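Local coordinates for ABC transporter periplasmic peptide-binding protein (Pseudoalteromonas, PDB 4QFN) that probably captures dipeptides in the periplasm for uptake by an ABC transporter, here holding a glycine and a glutamic acid in its binding cleft, at residues A[41-46]-A[184-189]; A[46-51]-A[139-144]; A[287-292]-A[382-387]; A[293-298]-A[499-504]. All coordinates share one frame; numbering follows the deposited sequence.

Contact 1 of 4, residues A[41-46]-A[184-189]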
loop_
_atom_site.group_PDB
_atom_site.type_symbol
_atom_site.label_atom_id
_atom_site.label_comp_id
_atom_site.label_asym_id
_atom_site.label_seq_id
_atom_site.Cartn_x
_atom_site.Cartn_y
_atom_site.Cartn_z
ATOM N N SER A 41 -8.873 -10.042 3.643
ATOM C CA SER A 41 -10.203 -9.904 3.078
ATOM C C SER A 41 -10.132 -10.181 1.570
ATOM O O SER A 41 -9.041 -10.306 1.003
ATOM C CB SER A 41 -10.735 -8.498 3.369
ATOM O OG SER A 41 -11.822 -8.138 2.543
ATOM N N PHE A 42 -11.280 -10.307 0.917
ATOM C CA PHE A 42 -11.255 -10.402 -0.535
ATOM C C PHE A 42 -11.812 -9.134 -1.157
ATOM O O PHE A 42 -12.063 -9.081 -2.364
ATOM C CB PHE A 42 -11.898 -11.698 -1.045
ATOM C CG PHE A 42 -11.009 -12.906 -0.855
ATOM C CD1 PHE A 42 -10.099 -13.270 -1.830
ATOM C CD2 PHE A 42 -11.045 -13.636 0.327
ATOM C CE1 PHE A 42 -9.251 -14.353 -1.650
ATOM C CE2 PHE A 42 -10.204 -14.721 0.515
ATOM C CZ PHE A 42 -9.302 -15.082 -0.474
ATOM N N ASN A 43 -11.962 -8.108 -0.318
ATOM C CA ASN A 43 -12.301 -6.764 -0.784
ATOM C C ASN A 43 -11.179 -5.748 -0.544
ATOM O O ASN A 43 -10.866 -5.415 0.599
ATOM C CB ASN A 43 -13.577 -6.264 -0.119
ATOM C CG ASN A 43 -14.002 -4.911 -0.633
ATOM O OD1 ASN A 43 -13.416 -4.393 -1.580
ATOM N ND2 ASN A 43 -15.028 -4.323 -0.009
ATOM N N PRO A 44 -10.595 -5.226 -1.625
ATOM C CA PRO A 44 -9.472 -4.288 -1.532
ATOM C C PRO A 44 -9.838 -3.007 -0.798
ATOM O O PRO A 44 -8.936 -2.293 -0.384
ATOM C CB PRO A 44 -9.153 -3.971 -2.997
ATOM C CG PRO A 44 -9.665 -5.170 -3.752
ATOM C CD PRO A 44 -10.885 -5.617 -3.012
ATOM N N GLN A 45 -11.128 -2.712 -0.650
ATOM C CA GLN A 45 -11.543 -1.473 -0.009
ATOM C C GLN A 45 -11.178 -1.426 1.470
ATOM O O GLN A 45 -11.059 -0.353 2.050
ATOM C CB GLN A 45 -13.066 -1.280 -0.131
ATOM C CG GLN A 45 -13.593 -0.962 -1.516
ATOM C CD GLN A 45 -15.108 -0.850 -1.516
ATOM O OE1 GLN A 45 -15.786 -1.497 -0.706
ATOM N NE2 GLN A 45 -15.648 -0.017 -2.406
ATOM N N VAL A 46 -11.025 -2.587 2.087
ATOM C CA VAL A 46 -10.913 -2.632 3.538
ATOM C C VAL A 46 -9.493 -2.771 4.091
ATOM O O VAL A 46 -9.321 -2.936 5.294
ATOM C CB VAL A 46 -11.807 -3.738 4.140
ATOM C CG1 VAL A 46 -13.221 -3.616 3.601
ATOM C CG2 VAL A 46 -11.238 -5.101 3.851
ATOM N N VAL A 184 -11.459 -0.765 -6.680
ATOM C CA VAL A 184 -12.033 -1.790 -7.555
ATOM C C VAL A 184 -13.555 -1.601 -7.711
ATOM O O VAL A 184 -14.193 -0.908 -6.905
ATOM C CB VAL A 184 -11.732 -3.205 -7.023
ATOM C CG1 VAL A 184 -10.228 -3.457 -6.984
ATOM C CG2 VAL A 184 -12.331 -3.380 -5.645
ATOM N N VAL A 185 -14.138 -2.203 -8.751
ATOM C CA VAL A 185 -15.587 -2.114 -8.960
ATOM C C VAL A 185 -16.272 -3.382 -8.481
ATOM O O VAL A 185 -15.923 -4.490 -8.914
ATOM C CB VAL A 185 -15.966 -1.860 -10.446
ATOM C CG1 VAL A 185 -17.466 -2.102 -10.669
ATOM C CG2 VAL A 185 -15.589 -0.449 -10.860
ATOM N N LEU A 186 -17.246 -3.216 -7.589
ATOM C CA LEU A 186 -17.962 -4.353 -7.004
ATOM C C LEU A 186 -19.314 -4.593 -7.674
ATOM O O LEU A 186 -19.784 -3.773 -8.455
ATOM C CB LEU A 186 -18.164 -4.128 -5.501
ATOM C CG LEU A 186 -16.866 -3.861 -4.743
ATOM C CD1 LEU A 186 -17.121 -3.752 -3.249
ATOM C CD2 LEU A 186 -15.900 -4.976 -5.028
ATOM N N SER A 187 -19.941 -5.718 -7.351
ATOM C CA SER A 187 -21.218 -6.081 -7.957
ATOM C C SER A 187 -22.430 -5.686 -7.101
ATOM O O SER A 187 -22.650 -6.239 -6.026
ATOM C CB SER A 187 -21.253 -7.590 -8.226
ATOM O OG SER A 187 -22.580 -8.030 -8.486
ATOM N N LYS A 188 -23.236 -4.747 -7.582
ATOM C CA LYS A 188 -24.455 -4.414 -6.857
ATOM C C LYS A 188 -25.425 -5.595 -6.804
ATOM O O LYS A 188 -26.071 -5.835 -5.774
ATOM C CB LYS A 188 -25.151 -3.193 -7.452
ATOM C CG LYS A 188 -26.370 -2.807 -6.664
ATOM C CD LYS A 188 -26.982 -1.507 -7.132
ATOM C CE LYS A 188 -28.083 -1.067 -6.160
ATOM N NZ LYS A 188 -28.934 0.027 -6.719
ATOM N N GLU A 189 -25.532 -6.339 -7.903
ATOM C CA GLU A 189 -26.514 -7.418 -7.942
ATOM C C GLU A 189 -26.206 -8.467 -6.886
ATOM O O GLU A 189 -27.092 -8.897 -6.145
ATOM C CB GLU A 189 -26.615 -8.074 -9.322
ATOM C CG GLU A 189 -27.779 -9.071 -9.362
ATOM C CD GLU A 189 -27.934 -9.826 -10.679
ATOM O OE1 GLU A 189 -27.148 -9.591 -11.623
ATOM O OE2 GLU A 189 -28.857 -10.668 -10.756
HETATM O O HOH W 1 -13.551 0.578 -4.524
#
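Pro44 sets CG against both methyls of Val184, 3.7 Å from Val184 CG1, the two side chains crossing at about a right angle. Beside it an Asx turn shapes the buried loop 41-46: Asn43 OD1 accepts from Gln45 N from above its carbonyl plane. The turn is doubled by a side-chain bond, Asn43 ND2 to Gln45 OE1 at 3.0 Å, nearly straight (171°) and in the plane of the Asn43 amide. With CG anti to the carbonyl carbon (chi1 -55°), Leu186 brings CD1 up to this linked pair, 3.7 Å from Gln45 OE1 and 3.9 Å from Asn43 ND2. Replacing Asn43 with an alanine would probably leave Gln45 N and OE1 without these mates, and the Gln45 amide held from its NE2 side alone among the bonds described. Helix 115-126 lies alongside, where Thr121 O takes a bond from Gln45 NE2. The two segments share no direct hydrogen bond; water 1 joins them, accepting from Gln45 NE2 at 3.0 Å and donating to Val184 O at 2.9 Å.

Contact 2 of 4, residues A[46-51]-A[139-144]; sequences VTTTGS and NYPYFQ. With GLU (glutamic acid), chain D; GLY (glycine), chain C.
The Pro141 ring makes van der Waals contact with the backbone of Val46 and Thr47, its CD 3.4 Å from Val46 O and its CG 3.7 Å from Thr47 CA. Thr48 turns CG2 to the start of helix 141-145, meeting Tyr142 CB at 3.7 Å roughly at a right angle, while Val46 CG1 comes obliquely to the Tyr140 ring. Among the polar contacts, Val46 CA sends a C-H toward Asn139 O, and water 2 bridges the segments, donating to Thr47 O and accepting from Tyr142 N. Thr47 OG1 takes the N-H of Thr49 in an ST turn just before helix 50-60. At the ligand, with OG1 between backbone N and carbonyl carbon (chi1 54°) and CG2 anti to that carbon, Thr48 donates from OG1 to OE2 of the bound glutamic acid at 2.7 Å; Thr48 O accepts from the ligand N at 3.3 Å, and Gly50 N donates to the ligand O at 2.9 Å. A valine in place of Thr48 would probably leave the ligand's side-chain carboxylate and Lys457, the other partner of OG1, short of a mate. Together these form part of the ligand site, consistent with the peptide-binding cleft of family 5 solute-binding proteins.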
loop_
_atom_site.group_PDB
_atom_site.type_symbol
_atom_site.label_atom_id
_atom_site.label_comp_id
_atom_site.label_asym_id
_atom_site.label_seq_id
_atom_site.Cartn_x
_atom_site.Cartn_y
_atom_site.Cartn_z
ATOM N N VAL A 46 -11.025 -2.587 2.087
ATOM C CA VAL A 46 -10.913 -2.632 3.538
ATOM C C VAL A 46 -9.493 -2.771 4.091
ATOM O O VAL A 46 -9.321 -2.936 5.294
ATOM C CB VAL A 46 -11.807 -3.738 4.140
ATOM C CG1 VAL A 46 -13.221 -3.616 3.601
ATOM C CG2 VAL A 46 -11.238 -5.101 3.851
ATOM N N THR A 47 -8.483 -2.686 3.230
ATOM C CA THR A 47 -7.099 -2.808 3.693
ATOM C C THR A 47 -6.145 -1.956 2.845
ATOM O O THR A 47 -6.471 -1.591 1.718
ATOM C CB THR A 47 -6.637 -4.290 3.693
ATOM O OG1 THR A 47 -5.310 -4.391 4.218
ATOM C CG2 THR A 47 -6.654 -4.857 2.283
ATOM N N THR A 48 -4.980 -1.617 3.394
ATOM C CA THR A 48 -3.934 -0.986 2.595
ATOM C C THR A 48 -2.705 -1.900 2.497
ATOM O O THR A 48 -1.701 -1.543 1.896
ATOM C CB THR A 48 -3.501 0.390 3.178
ATOM O OG1 THR A 48 -3.133 0.231 4.547
ATOM C CG2 THR A 48 -4.624 1.388 3.107
ATOM N N THR A 49 -2.783 -3.069 3.110
ATOM C CA THR A 49 -1.645 -3.973 3.188
ATOM C C THR A 49 -1.314 -4.635 1.845
ATOM O O THR A 49 -2.119 -5.379 1.295
ATOM C CB THR A 49 -1.912 -5.073 4.237
ATOM O OG1 THR A 49 -2.291 -4.462 5.470
ATOM C CG2 THR A 49 -0.675 -5.912 4.458
ATOM N N GLY A 50 -0.114 -4.377 1.335
ATOM C CA GLY A 50 0.291 -4.886 0.035
ATOM C C GLY A 50 0.127 -6.380 -0.123
ATOM O O GLY A 50 -0.244 -6.853 -1.194
ATOM N N SER A 51 0.382 -7.121 0.951
ATOM C CA SER A 51 0.314 -8.575 0.936
ATOM C C SER A 51 -1.043 -9.070 0.462
ATOM O O SER A 51 -1.141 -10.057 -0.280
ATOM C CB SER A 51 0.532 -9.096 2.346
ATOM O OG SER A 51 1.609 -8.425 2.928
ATOM N N ASN A 139 -14.592 -0.264 8.123
ATOM C CA ASN A 139 -13.338 0.471 7.950
ATOM C C ASN A 139 -12.856 0.443 6.498
ATOM O O ASN A 139 -12.757 -0.625 5.883
ATOM C CB ASN A 139 -12.224 -0.138 8.807
ATOM C CG ASN A 139 -12.345 0.204 10.285
ATOM O OD1 ASN A 139 -11.991 -0.609 11.150
ATOM N ND2 ASN A 139 -12.843 1.407 10.586
ATOM N N TYR A 140 -12.528 1.608 5.958
ATOM C CA TYR A 140 -11.948 1.694 4.616
ATOM C C TYR A 140 -10.703 2.564 4.732
ATOM O O TYR A 140 -10.731 3.762 4.439
ATOM C CB TYR A 140 -12.955 2.257 3.606
ATOM C CG TYR A 140 -14.309 1.598 3.701
ATOM C CD1 TYR A 140 -14.522 0.320 3.180
ATOM C CD2 TYR A 140 -15.363 2.226 4.347
ATOM C CE1 TYR A 140 -15.763 -0.305 3.290
ATOM C CE2 TYR A 140 -16.609 1.614 4.458
ATOM C CZ TYR A 140 -16.799 0.358 3.931
ATOM O OH TYR A 140 -18.022 -0.238 4.049
ATOM N N PRO A 141 -9.604 1.949 5.193
ATOM C CA PRO A 141 -8.426 2.680 5.664
ATOM C C PRO A 141 -7.811 3.632 4.648
ATOM O O PRO A 141 -7.469 4.747 5.034
ATOM C CB PRO A 141 -7.455 1.577 6.092
ATOM C CG PRO A 141 -8.019 0.289 5.567
ATOM C CD PRO A 141 -9.484 0.491 5.389
ATOM N N TYR A 142 -7.678 3.248 3.387
ATOM C CA TYR A 142 -7.127 4.207 2.436
ATOM C C TYR A 142 -8.066 5.390 2.236
ATOM O O TYR A 142 -7.657 6.562 2.260
ATOM C CB TYR A 142 -6.827 3.590 1.060
ATOM C CG TYR A 142 -6.183 4.635 0.160
ATOM C CD1 TYR A 142 -4.822 4.926 0.260
ATOM C CD2 TYR A 142 -6.938 5.365 -0.748
ATOM C CE1 TYR A 142 -4.228 5.882 -0.536
ATOM C CE2 TYR A 142 -6.347 6.341 -1.549
ATOM C CZ TYR A 142 -4.994 6.592 -1.436
ATOM O OH TYR A 142 -4.407 7.557 -2.222
ATOM N N PHE A 143 -9.332 5.080 2.000
ATOM C CA PHE A 143 -10.275 6.115 1.617
ATOM C C PHE A 143 -10.582 7.080 2.761
ATOM O O PHE A 143 -10.728 8.282 2.550
ATOM C CB PHE A 143 -11.525 5.487 0.991
ATOM C CG PHE A 143 -11.262 4.861 -0.358
ATOM C CD1 PHE A 143 -10.936 5.652 -1.450
ATOM C CD2 PHE A 143 -11.310 3.483 -0.526
ATOM C CE1 PHE A 143 -10.673 5.087 -2.704
ATOM C CE2 PHE A 143 -11.065 2.910 -1.770
ATOM C CZ PHE A 143 -10.734 3.717 -2.861
ATOM N N GLN A 144 -10.627 6.559 3.981
ATOM C CA GLN A 144 -10.845 7.404 5.153
ATOM C C GLN A 144 -9.642 8.294 5.445
ATOM O O GLN A 144 -9.795 9.459 5.814
ATOM C CB GLN A 144 -11.224 6.546 6.367
ATOM C CG GLN A 144 -12.647 5.997 6.240
ATOM C CD GLN A 144 -12.958 4.861 7.199
ATOM O OE1 GLN A 144 -12.082 4.077 7.569
ATOM N NE2 GLN A 144 -14.224 4.759 7.597
HETATM N N GLU D . 1.360 -0.767 2.783
HETATM C CA GLU D . 2.440 -1.315 3.599
HETATM C C GLU D . 3.038 -2.589 3.016
HETATM O O GLU D . 2.386 -3.343 2.295
HETATM C CB GLU D . 1.975 -1.563 5.037
HETATM C CG GLU D . 1.497 -0.313 5.751
HETATM C CD GLU D . -0.022 -0.131 5.688
HETATM O OE1 GLU D . -0.557 0.700 6.460
HETATM O OE2 GLU D . -0.684 -0.832 4.882
HETATM O OXT GLU D . 4.203 -2.889 3.269
HETATM N N GLY C . 0.528 0.643 -0.483
HETATM C CA GLY C . 0.390 0.504 0.955
HETATM C C GLY C . 1.597 -0.122 1.641
HETATM O O GLY C . 2.726 -0.022 1.151
HETATM O O HOH W 2 -8.518 0.668 1.953
#

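Contact 3 of 4, residues A[287-292]-A[382-387]. With GLU (glutamic acid), chain D.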
loop_
_atom_site.group_PDB
_atom_site.type_symbol
_atom_site.label_atom_id
_atom_site.label_comp_id
_atom_site.label_asym_id
_atom_site.label_seq_id
_atom_site.Cartn_x
_atom_site.Cartn_y
_atom_site.Cartn_z
ATOM N N GLU A 287 13.582 -3.710 -9.976
ATOM C CA GLU A 287 13.042 -2.506 -10.584
ATOM C C GLU A 287 12.939 -1.338 -9.617
ATOM O O GLU A 287 12.712 -1.525 -8.417
ATOM C CB GLU A 287 11.689 -2.794 -11.230
ATOM C CG GLU A 287 11.778 -3.409 -12.623
ATOM C CD GLU A 287 12.323 -2.440 -13.691
ATOM O OE1 GLU A 287 11.706 -1.375 -13.934
ATOM O OE2 GLU A 287 13.374 -2.750 -14.297
ATOM N N THR A 288 13.115 -0.132 -10.145
ATOM C CA THR A 288 12.984 1.063 -9.341
ATOM C C THR A 288 11.517 1.202 -8.959
ATOM O O THR A 288 10.644 0.765 -9.683
ATOM C CB THR A 288 13.441 2.334 -10.075
ATOM O OG1 THR A 288 13.418 3.425 -9.149
ATOM C CG2 THR A 288 12.499 2.660 -11.248
ATOM N N ASN A 289 11.249 1.800 -7.810
ATOM C CA ASN A 289 9.901 1.794 -7.276
ATOM C C ASN A 289 9.732 2.932 -6.305
ATOM O O ASN A 289 10.643 3.233 -5.542
ATOM C CB ASN A 289 9.624 0.466 -6.562
ATOM C CG ASN A 289 8.274 0.448 -5.882
ATOM O OD1 ASN A 289 8.135 0.864 -4.729
ATOM N ND2 ASN A 289 7.264 -0.020 -6.601
ATOM N N LEU A 290 8.561 3.554 -6.325
ATOM C CA LEU A 290 8.258 4.646 -5.406
ATOM C C LEU A 290 7.897 4.100 -4.026
ATOM O O LEU A 290 6.765 3.706 -3.798
ATOM C CB LEU A 290 7.081 5.463 -5.937
ATOM C CG LEU A 290 7.261 6.333 -7.182
ATOM C CD1 LEU A 290 5.930 6.985 -7.509
ATOM C CD2 LEU A 290 8.330 7.403 -6.935
ATOM N N ASN A 291 8.852 4.089 -3.106
ATOM C CA ASN A 291 8.597 3.611 -1.748
ATOM C C ASN A 291 9.472 4.331 -0.719
ATOM O O ASN A 291 10.473 4.960 -1.081
ATOM C CB ASN A 291 8.849 2.107 -1.675
ATOM C CG ASN A 291 10.298 1.745 -1.976
ATOM O OD1 ASN A 291 10.703 1.660 -3.136
ATOM N ND2 ASN A 291 11.081 1.527 -0.933
ATOM N N ILE A 292 9.106 4.246 0.556
ATOM C CA ILE A 292 9.948 4.769 1.634
ATOM C C ILE A 292 9.912 3.829 2.827
ATOM O O ILE A 292 8.845 3.388 3.255
ATOM C CB ILE A 292 9.514 6.187 2.083
ATOM C CG1 ILE A 292 10.313 6.667 3.300
ATOM C CG2 ILE A 292 8.026 6.198 2.457
ATOM C CD1 ILE A 292 11.769 6.942 3.067
ATOM N N SER A 382 9.711 -9.462 4.659
ATOM C CA SER A 382 10.400 -8.572 3.759
ATOM C C SER A 382 9.398 -7.668 3.039
ATOM O O SER A 382 8.326 -8.121 2.652
ATOM C CB SER A 382 11.221 -9.387 2.766
ATOM O OG SER A 382 11.893 -8.532 1.865
ATOM N N ARG A 383 9.740 -6.382 2.909
ATOM C CA ARG A 383 8.961 -5.423 2.119
ATOM C C ARG A 383 9.924 -4.717 1.155
ATOM O O ARG A 383 11.129 -4.673 1.410
ATOM C CB ARG A 383 8.291 -4.357 3.013
ATOM C CG ARG A 383 7.690 -4.842 4.330
ATOM C CD ARG A 383 6.665 -5.956 4.124
ATOM N NE ARG A 383 5.500 -5.533 3.352
ATOM C CZ ARG A 383 4.924 -6.264 2.394
ATOM N NH1 ARG A 383 5.411 -7.468 2.070
ATOM N NH2 ARG A 383 3.849 -5.793 1.762
ATOM N N ILE A 384 9.396 -4.142 0.076
ATOM C CA ILE A 384 10.220 -3.398 -0.878
ATOM C C ILE A 384 11.069 -2.356 -0.166
ATOM O O ILE A 384 12.245 -2.199 -0.457
ATOM C CB ILE A 384 9.359 -2.637 -1.899
ATOM C CG1 ILE A 384 8.488 -3.600 -2.706
ATOM C CG2 ILE A 384 10.247 -1.809 -2.806
ATOM C CD1 ILE A 384 7.430 -2.894 -3.537
ATOM N N TYR A 385 10.464 -1.640 0.771
ATOM C CA TYR A 385 11.158 -0.559 1.461
ATOM C C TYR A 385 12.011 -0.988 2.667
ATOM O O TYR A 385 12.727 -0.169 3.225
ATOM C CB TYR A 385 10.158 0.509 1.891
ATOM C CG TYR A 385 9.004 -0.060 2.655
ATOM C CD1 TYR A 385 9.138 -0.386 4.007
ATOM C CD2 TYR A 385 7.783 -0.301 2.029
ATOM C CE1 TYR A 385 8.076 -0.915 4.717
ATOM C CE2 TYR A 385 6.723 -0.841 2.732
ATOM C CZ TYR A 385 6.879 -1.142 4.080
ATOM O OH TYR A 385 5.841 -1.685 4.786
ATOM N N ASN A 386 11.931 -2.256 3.062
ATOM C CA ASN A 386 12.749 -2.790 4.160
ATOM C C ASN A 386 12.812 -4.316 4.072
ATOM O O ASN A 386 11.899 -5.008 4.527
ATOM C CB ASN A 386 12.194 -2.364 5.528
ATOM C CG ASN A 386 13.175 -2.632 6.679
ATOM O OD1 ASN A 386 14.041 -3.496 6.591
ATOM N ND2 ASN A 386 13.025 -1.893 7.761
ATOM N N PRO A 387 13.883 -4.847 3.460
ATOM C CA PRO A 387 13.996 -6.301 3.260
ATOM C C PRO A 387 14.195 -7.104 4.548
ATOM O O PRO A 387 14.078 -8.321 4.525
ATOM C CB PRO A 387 15.222 -6.448 2.341
ATOM C CG PRO A 387 15.919 -5.149 2.387
ATOM C CD PRO A 387 14.892 -4.099 2.696
HETATM N N GLU D . 1.360 -0.767 2.783
HETATM C CA GLU D . 2.440 -1.315 3.599
HETATM C C GLU D . 3.038 -2.589 3.016
HETATM O O GLU D . 2.386 -3.343 2.295
HETATM C CB GLU D . 1.975 -1.563 5.037
HETATM C CG GLU D . 1.497 -0.313 5.751
HETATM C CD GLU D . -0.022 -0.131 5.688
HETATM O OE1 GLU D . -0.557 0.700 6.460
HETATM O OE2 GLU D . -0.684 -0.832 4.882
HETATM O OXT GLU D . 4.203 -2.889 3.269
#
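Tyr385 sets its CB against the side-chain amide of Asn291, the ring and amide planes 35° apart; its CB also lies 3.4 Å from Ile292 O. Beside it Ile384 turns CG2 to Asn291 CG at 3.6 Å and crosses the side chain of Asn289 at about a right angle. Both side chains project from the central positions of a type I turn, Arg383 to Asn386. With CG placed between the backbone N and the carbonyl carbon (chi1 52°), the Tyr385 ring runs back over its own turn, where Arg383 CB lies over one face, toward the rim, and its OH gives a 2.5 Å bond to OXT of the bound glutamic acid. The bent Arg383 meets this alpha-carboxylate edge-on: NE donates to OXT at 2.9 Å and NH2 to O at 2.9 Å, and a weak bond from NH2 to OXT brings the donors on OXT to three. The turn lies just before helix 389-401 and packs on the start of strand 291-297, while Ile384 also touches Arg508 of strand 500-513.

Contact 4 of 4, residues A[293-298]-A[499-504]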
loop_
_atom_site.group_PDB
_atom_site.type_symbol
_atom_site.label_atom_id
_atom_site.label_comp_id
_atom_site.label_asym_id
_atom_site.label_seq_id
_atom_site.Cartn_x
_atom_site.Cartn_y
_atom_site.Cartn_z
ATOM N N GLY A 293 11.092 3.499 3.343
ATOM C CA GLY A 293 11.225 2.778 4.596
ATOM C C GLY A 293 11.687 3.779 5.655
ATOM O O GLY A 293 12.574 4.604 5.404
ATOM N N TYR A 294 11.083 3.731 6.837
ATOM C CA TYR A 294 11.343 4.761 7.828
ATOM C C TYR A 294 11.228 4.207 9.231
ATOM O O TYR A 294 10.753 3.095 9.443
ATOM C CB TYR A 294 10.372 5.945 7.660
ATOM C CG TYR A 294 8.897 5.582 7.765
ATOM C CD1 TYR A 294 8.386 5.010 8.923
ATOM C CD2 TYR A 294 8.010 5.836 6.718
ATOM C CE1 TYR A 294 7.056 4.679 9.033
ATOM C CE2 TYR A 294 6.655 5.504 6.818
ATOM C CZ TYR A 294 6.198 4.917 7.986
ATOM O OH TYR A 294 4.881 4.575 8.144
ATOM N N TRP A 295 11.666 5.010 10.187
ATOM C CA TRP A 295 11.538 4.690 11.595
ATOM C C TRP A 295 10.582 5.720 12.165
ATOM O O TRP A 295 10.949 6.897 12.266
ATOM C CB TRP A 295 12.910 4.824 12.241
ATOM C CG TRP A 295 12.995 4.416 13.669
ATOM C CD1 TRP A 295 12.162 3.566 14.341
ATOM C CD2 TRP A 295 13.979 4.848 14.610
ATOM N NE1 TRP A 295 12.584 3.434 15.642
ATOM C CE2 TRP A 295 13.693 4.215 15.833
ATOM C CE3 TRP A 295 15.082 5.707 14.533
ATOM C CZ2 TRP A 295 14.473 4.413 16.974
ATOM C CZ3 TRP A 295 15.847 5.902 15.661
ATOM C CH2 TRP A 295 15.545 5.256 16.864
ATOM N N ALA A 296 9.352 5.302 12.490
ATOM C CA ALA A 296 8.341 6.209 13.057
ATOM C C ALA A 296 8.294 6.194 14.584
ATOM O O ALA A 296 8.323 5.126 15.200
ATOM C CB ALA A 296 6.945 5.889 12.506
ATOM N N PHE A 297 8.178 7.382 15.179
ATOM C CA PHE A 297 8.016 7.529 16.627
ATOM C C PHE A 297 6.551 7.736 17.004
ATOM O O PHE A 297 5.831 8.496 16.354
ATOM C CB PHE A 297 8.821 8.722 17.155
ATOM C CG PHE A 297 10.274 8.671 16.799
ATOM C CD1 PHE A 297 11.128 7.792 17.449
ATOM C CD2 PHE A 297 10.789 9.491 15.806
ATOM C CE1 PHE A 297 12.472 7.725 17.118
ATOM C CE2 PHE A 297 12.144 9.435 15.470
ATOM C CZ PHE A 297 12.981 8.553 16.127
ATOM N N ASN A 298 6.106 7.069 18.061
ATOM C CA ASN A 298 4.762 7.329 18.540
ATOM C C ASN A 298 4.798 8.677 19.236
ATOM O O ASN A 298 5.112 8.765 20.422
ATOM C CB ASN A 298 4.268 6.223 19.475
ATOM C CG ASN A 298 2.804 6.393 19.851
ATOM O OD1 ASN A 298 2.097 5.413 20.095
ATOM N ND2 ASN A 298 2.337 7.641 19.888
ATOM N N PRO A 499 8.449 13.466 12.938
ATOM C CA PRO A 499 7.476 12.473 13.400
ATOM C C PRO A 499 7.997 11.079 13.041
ATOM O O PRO A 499 7.788 10.122 13.775
ATOM C CB PRO A 499 6.224 12.802 12.581
ATOM C CG PRO A 499 6.767 13.467 11.328
ATOM C CD PRO A 499 7.941 14.270 11.813
ATOM N N LEU A 500 8.672 10.983 11.899
ATOM C CA LEU A 500 9.378 9.780 11.527
ATOM C C LEU A 500 10.714 10.110 10.851
ATOM O O LEU A 500 10.951 11.242 10.421
ATOM C CB LEU A 500 8.503 8.886 10.651
ATOM C CG LEU A 500 7.882 9.535 9.421
ATOM C CD1 LEU A 500 8.894 9.654 8.284
ATOM C CD2 LEU A 500 6.678 8.723 8.967
ATOM N N TYR A 501 11.589 9.114 10.784
ATOM C CA TYR A 501 12.917 9.282 10.219
ATOM C C TYR A 501 12.996 8.447 8.953
ATOM O O TYR A 501 13.016 7.212 9.028
ATOM C CB TYR A 501 13.965 8.794 11.220
ATOM C CG TYR A 501 15.409 8.913 10.763
ATOM C CD1 TYR A 501 15.840 10.005 10.024
ATOM C CD2 TYR A 501 16.348 7.954 11.104
ATOM C CE1 TYR A 501 17.151 10.119 9.612
ATOM C CE2 TYR A 501 17.659 8.065 10.701
ATOM C CZ TYR A 501 18.055 9.153 9.955
ATOM O OH TYR A 501 19.366 9.280 9.552
ATOM N N PRO A 502 13.015 9.114 7.788
ATOM C CA PRO A 502 13.188 8.461 6.483
ATOM C C PRO A 502 14.549 7.779 6.407
ATOM O O PRO A 502 15.568 8.370 6.744
ATOM C CB PRO A 502 13.145 9.628 5.490
ATOM C CG PRO A 502 12.537 10.773 6.251
ATOM C CD PRO A 502 12.980 10.578 7.665
ATOM N N ILE A 503 14.563 6.533 5.970
ATOM C CA ILE A 503 15.788 5.762 6.036
ATOM C C ILE A 503 16.335 5.423 4.657
ATOM O O ILE A 503 17.490 5.723 4.347
ATOM C CB ILE A 503 15.581 4.500 6.873
ATOM C CG1 ILE A 503 15.437 4.904 8.347
ATOM C CG2 ILE A 503 16.737 3.518 6.663
ATOM C CD1 ILE A 503 15.155 3.747 9.275
ATOM N N ALA A 504 15.500 4.817 3.827
ATOM C CA ALA A 504 15.951 4.337 2.528
ATOM C C ALA A 504 14.774 4.090 1.604
ATOM O O ALA A 504 13.624 4.060 2.039
ATOM C CB ALA A 504 16.767 3.065 2.688
#
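An antiparallel pair of strands with a classic beta bulge joins 293-297 to 500-504: Ile503 and Ala504 both face Gly293. Gly293 O accepts from Ile503 N at 2.8 Å and weakly from Ala504 N, while Gly293 N donates to Ala504 O at 2.9 Å. Trp295 and Tyr501 form a hydrogen-bonded pair, with Trp295 N to Tyr501 O at 2.8 Å and Tyr501 N to Trp295 O at 2.7 Å, and Phe297 N closes on Pro499 O at 3.1 Å. On one face, Leu500 CD2 sits over the centre of the Tyr294 ring in a CH-pi contact, 3.7 Å from the centroid and 5° off the ring normal. Each of these two side chains has its CG between backbone N and carbonyl carbon (chi1 58° for Tyr294, 53° for Leu500), which folds ring and methyl together. Ala296 CB adds to this face by touching Leu500 CB. On the other, Ile503 CD1 lies 3.9 Å from Trp295 CB, Tyr501 CD2 comes to the edge of the indole, and Phe297 CE1 covers part of one indole face. Ser428 OG receives Trp295 NE1. Helices 307-315 and 389-401 pack on this aromatic face, and strand 428-434 continues the sheet beyond 291-297.

Following the chain from its N terminus, contact 1 closes the first long loop, from 41-46 to 184-189, and contact 2 closes a shorter one within it, from 46-51 to 139-144; the two share Val46. Both are complete before contact 3 opens at 287-292. Contacts 3 and 4 then cross: the start of strand 291-297 and the loop before it pack on the turn at 382-387, and the rest of the strand pairs with strand 500-513 near the C-terminal end. Contacts 1 and 4 lie on opposite sides of the chain's centre. Contacts 2 and 3 meet where Ser51 and Gly50 touch Arg383 and both contacts hold the bound glutamic acid, bringing 46-51 and 382-387 to one ligand.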